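Muconate lactonizing enzyme (Corynebacterium glutamicum, PDB 3I4K) belongs to the enolase superfamily, pairing an N-terminal capping domain with a TIM-barrel-like C-terminal domain that holds a magnesium ion. Local coordinates at residues Leu81-Met93 and Ala108-Arg120. Sequence-based numbering, arbitrary orientation.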
# COMPACT_ATOMS: atom_id res chain seq x y z
N LEU A 81 2.31 10.20 20.42
CA LEU A 81 1.02 10.65 19.90
C LEU A 81 0.46 11.91 20.56
O LEU A 81 -0.10 12.78 19.89
CB LEU A 81 -0.03 9.55 20.06
CG LEU A 81 0.07 8.26 19.24
CD1 LEU A 81 1.40 7.57 19.48
CD2 LEU A 81 -1.08 7.37 19.64
N ILE A 82 0.60 11.99 21.88
CA ILE A 82 0.08 13.11 22.66
C ILE A 82 0.39 14.50 22.13
O ILE A 82 1.55 14.84 21.87
CB ILE A 82 0.55 12.99 24.13
CG1 ILE A 82 0.03 11.69 24.72
CG2 ILE A 82 0.04 14.18 24.94
CD1 ILE A 82 0.54 11.39 26.09
N GLY A 83 -0.66 15.30 21.97
CA GLY A 83 -0.49 16.65 21.49
C GLY A 83 -0.50 16.78 19.97
O GLY A 83 -0.21 17.85 19.44
N ARG A 84 -0.82 15.69 19.28
CA ARG A 84 -0.85 15.70 17.82
C ARG A 84 -2.22 15.29 17.29
O ARG A 84 -2.94 14.56 17.96
CB ARG A 84 0.22 14.76 17.25
CG ARG A 84 1.63 15.16 17.64
CD ARG A 84 2.66 14.18 17.11
NE ARG A 84 2.75 14.20 15.65
CZ ARG A 84 3.63 13.48 14.96
NH1 ARG A 84 4.48 12.69 15.59
NH2 ARG A 84 3.65 13.56 13.63
N ALA A 85 -2.57 15.77 16.10
CA ALA A 85 -3.85 15.43 15.50
C ALA A 85 -3.83 13.98 15.02
O ALA A 85 -2.82 13.52 14.49
CB ALA A 85 -4.15 16.37 14.32
N VAL A 86 -4.93 13.27 15.21
CA VAL A 86 -5.01 11.88 14.79
C VAL A 86 -4.95 11.81 13.27
O VAL A 86 -4.70 10.74 12.69
CB VAL A 86 -6.32 11.22 15.30
CG1 VAL A 86 -7.49 11.69 14.47
CG2 VAL A 86 -6.21 9.70 15.25
N SER A 87 -5.18 12.95 12.62
CA SER A 87 -5.14 13.02 11.17
C SER A 87 -3.70 13.05 10.66
O SER A 87 -3.45 13.21 9.47
CB SER A 87 -5.90 14.27 10.68
OG SER A 87 -5.25 15.47 11.08
N GLU A 88 -2.75 12.89 11.58
CA GLU A 88 -1.33 12.84 11.24
C GLU A 88 -0.89 11.38 11.32
O GLU A 88 0.29 11.07 11.36
CB GLU A 88 -0.50 13.64 12.24
CG GLU A 88 -0.56 15.13 12.09
CD GLU A 88 0.24 15.85 13.16
OE1 GLU A 88 1.46 15.62 13.24
OE2 GLU A 88 -0.37 16.63 13.92
N LEU A 89 -1.88 10.49 11.36
CA LEU A 89 -1.68 9.06 11.46
C LEU A 89 -0.37 8.57 10.82
O LEU A 89 0.56 8.18 11.53
CB LEU A 89 -2.90 8.35 10.85
CG LEU A 89 -3.11 6.83 10.88
CD1 LEU A 89 -2.01 6.11 11.65
CD2 LEU A 89 -4.47 6.56 11.48
N ALA A 90 -0.29 8.61 9.49
CA ALA A 90 0.91 8.15 8.80
C ALA A 90 2.21 8.75 9.32
O ALA A 90 3.21 8.04 9.46
CB ALA A 90 0.78 8.42 7.30
N GLY A 91 2.21 10.05 9.62
CA GLY A 91 3.42 10.68 10.13
C GLY A 91 3.80 10.20 11.52
O GLY A 91 4.98 10.05 11.84
N ILE A 92 2.80 9.95 12.35
CA ILE A 92 3.04 9.49 13.70
C ILE A 92 3.63 8.08 13.66
O ILE A 92 4.61 7.79 14.34
CB ILE A 92 1.73 9.51 14.52
CG1 ILE A 92 1.26 10.96 14.68
CG2 ILE A 92 1.94 8.86 15.87
CD1 ILE A 92 -0.09 11.11 15.32
N MSE A 93 3.04 7.21 12.83
CA MSE A 93 3.55 5.84 12.71
C MSE A 93 5.01 5.88 12.29
O MSE A 93 5.82 5.09 12.77
CB MSE A 93 2.72 5.05 11.68
CG MSE A 93 1.28 4.82 12.10
SE MSE A 93 1.12 3.91 13.82
CE MSE A 93 1.16 5.46 14.99
N ALA A 108 0.89 -2.10 16.30
CA ALA A 108 -0.39 -2.33 15.64
C ALA A 108 -1.56 -1.79 16.45
O ALA A 108 -2.53 -1.27 15.90
CB ALA A 108 -0.57 -3.81 15.37
N ALA A 109 -1.49 -1.91 17.78
CA ALA A 109 -2.56 -1.42 18.62
C ALA A 109 -2.68 0.09 18.48
O ALA A 109 -3.78 0.62 18.32
CB ALA A 109 -2.31 -1.79 20.08
N VAL A 110 -1.55 0.79 18.53
CA VAL A 110 -1.55 2.24 18.40
C VAL A 110 -2.14 2.65 17.05
O VAL A 110 -2.94 3.58 16.95
CB VAL A 110 -0.12 2.82 18.53
CG1 VAL A 110 -0.17 4.35 18.41
CG2 VAL A 110 0.49 2.41 19.86
N ASP A 111 -1.74 1.93 16.00
CA ASP A 111 -2.24 2.20 14.66
C ASP A 111 -3.76 2.05 14.59
O ASP A 111 -4.46 2.96 14.15
CB ASP A 111 -1.55 1.25 13.66
CG ASP A 111 -2.15 1.31 12.27
OD1 ASP A 111 -3.32 0.89 12.11
OD2 ASP A 111 -1.46 1.77 11.33
N VAL A 112 -4.27 0.90 15.02
CA VAL A 112 -5.71 0.65 14.98
C VAL A 112 -6.51 1.63 15.83
O VAL A 112 -7.58 2.08 15.42
CB VAL A 112 -6.04 -0.78 15.42
CG1 VAL A 112 -7.55 -0.96 15.56
CG2 VAL A 112 -5.50 -1.77 14.39
N ALA A 113 -6.00 1.96 17.01
CA ALA A 113 -6.68 2.90 17.90
C ALA A 113 -6.81 4.25 17.20
O ALA A 113 -7.86 4.89 17.27
CB ALA A 113 -5.90 3.06 19.21
N MSE A 114 -5.75 4.67 16.52
CA MSE A 114 -5.77 5.94 15.80
C MSE A 114 -6.75 5.93 14.63
O MSE A 114 -7.43 6.92 14.37
CB MSE A 114 -4.37 6.30 15.32
CG MSE A 114 -3.47 6.75 16.45
SE MSE A 114 -1.94 7.73 15.82
CE MSE A 114 -2.86 9.05 14.75
N HIS A 115 -6.82 4.80 13.94
CA HIS A 115 -7.73 4.67 12.81
C HIS A 115 -9.16 4.75 13.31
O HIS A 115 -10.00 5.42 12.71
CB HIS A 115 -7.50 3.34 12.09
CG HIS A 115 -6.41 3.38 11.06
ND1 HIS A 115 -6.65 3.75 9.75
CD2 HIS A 115 -5.09 3.13 11.14
CE1 HIS A 115 -5.51 3.72 9.07
NE2 HIS A 115 -4.55 3.34 9.90
N ASP A 116 -9.44 4.04 14.40
CA ASP A 116 -10.79 4.04 14.98
C ASP A 116 -11.19 5.47 15.38
O ASP A 116 -12.21 5.99 14.92
CB ASP A 116 -10.82 3.10 16.20
CG ASP A 116 -12.24 2.75 16.65
OD1 ASP A 116 -13.15 2.64 15.79
OD2 ASP A 116 -12.43 2.56 17.87
N ALA A 117 -10.36 6.11 16.20
CA ALA A 117 -10.63 7.47 16.66
C ALA A 117 -10.88 8.45 15.50
O ALA A 117 -11.74 9.33 15.60
CB ALA A 117 -9.46 7.97 17.51
N TRP A 118 -10.13 8.28 14.42
CA TRP A 118 -10.26 9.15 13.25
C TRP A 118 -11.52 8.84 12.42
O TRP A 118 -12.26 9.75 12.03
CB TRP A 118 -9.00 9.02 12.38
CG TRP A 118 -8.77 10.16 11.42
CD1 TRP A 118 -9.37 11.38 11.43
CD2 TRP A 118 -7.81 10.18 10.35
NE1 TRP A 118 -8.85 12.17 10.43
CE2 TRP A 118 -7.89 11.46 9.76
CE3 TRP A 118 -6.90 9.25 9.84
CZ2 TRP A 118 -7.08 11.83 8.68
CZ3 TRP A 118 -6.10 9.62 8.77
CH2 TRP A 118 -6.20 10.90 8.20
N ALA A 119 -11.76 7.56 12.15
CA ALA A 119 -12.93 7.16 11.37
C ALA A 119 -14.24 7.55 12.08
O ALA A 119 -15.22 7.91 11.43
CB ALA A 119 -12.90 5.66 11.10
N ARG A 120 -14.26 7.45 13.41
CA ARG A 120 -15.46 7.81 14.16
C ARG A 120 -15.63 9.33 14.15
O ARG A 120 -16.74 9.84 14.03
CB ARG A 120 -15.38 7.28 15.60
CG ARG A 120 -15.62 5.78 15.70
CD ARG A 120 -15.39 5.27 17.12
NE ARG A 120 -15.60 3.83 17.22
CZ ARG A 120 -16.79 3.24 17.16
NH1 ARG A 120 -17.89 3.97 17.02
NH2 ARG A 120 -16.88 1.92 17.23
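Met114, a selenomethionine, starts with CG anti to its carbonyl carbon, and its side chain fills a hole lined by Leu81, Leu89, Ile92 and Met93, with SE beside Leu81 and Met93. The bend at chi3 (53°) turns CE to Leu89, Ile92 and, as a further neighbour, Val86; CE presses on Val86 CG2 at 3.4 Å and on Ile92 CD1 at 3.5 Å, both tight for carbon pairs. The reciprocal knob is Leu89, whose CG lies anti to its backbone N; it fits among Asp111, Met114, His115 and Trp118, and its CD2 stands 3.6 Å from the His115 ring centroid, over the face. A second CH-pi contact follows at the short 3-10 turn, where Ser87 CA sits above the six-membered ring of Trp118, 24° off the normal. Val86 divides its branches, with CG1 3.6 Å from Trp118 CD1 and CG2 turned to Met114. Toward the N-terminal end of segment 108-120, Leu81 CD2 meets Val110 CG1 tip to tip at 3.4 Å, and Met93 lays its SE across Asp111 CB. No hydrogen bond joins the segments; the contact is van der Waals and CH-pi packing. Asp111 OD1 accepts a hydrogen bond from the backbone N of Leu282. Helix segments 89-93 and 108-120 run nearly antiparallel (165°) in the capping domain: strand 30-43 lies against Val86, Ala113 and Ala117, helix 282-294 of the barrel domain touches Met93 and His115, and Asp128 of the second subunit packs on Ser87 and Trp118.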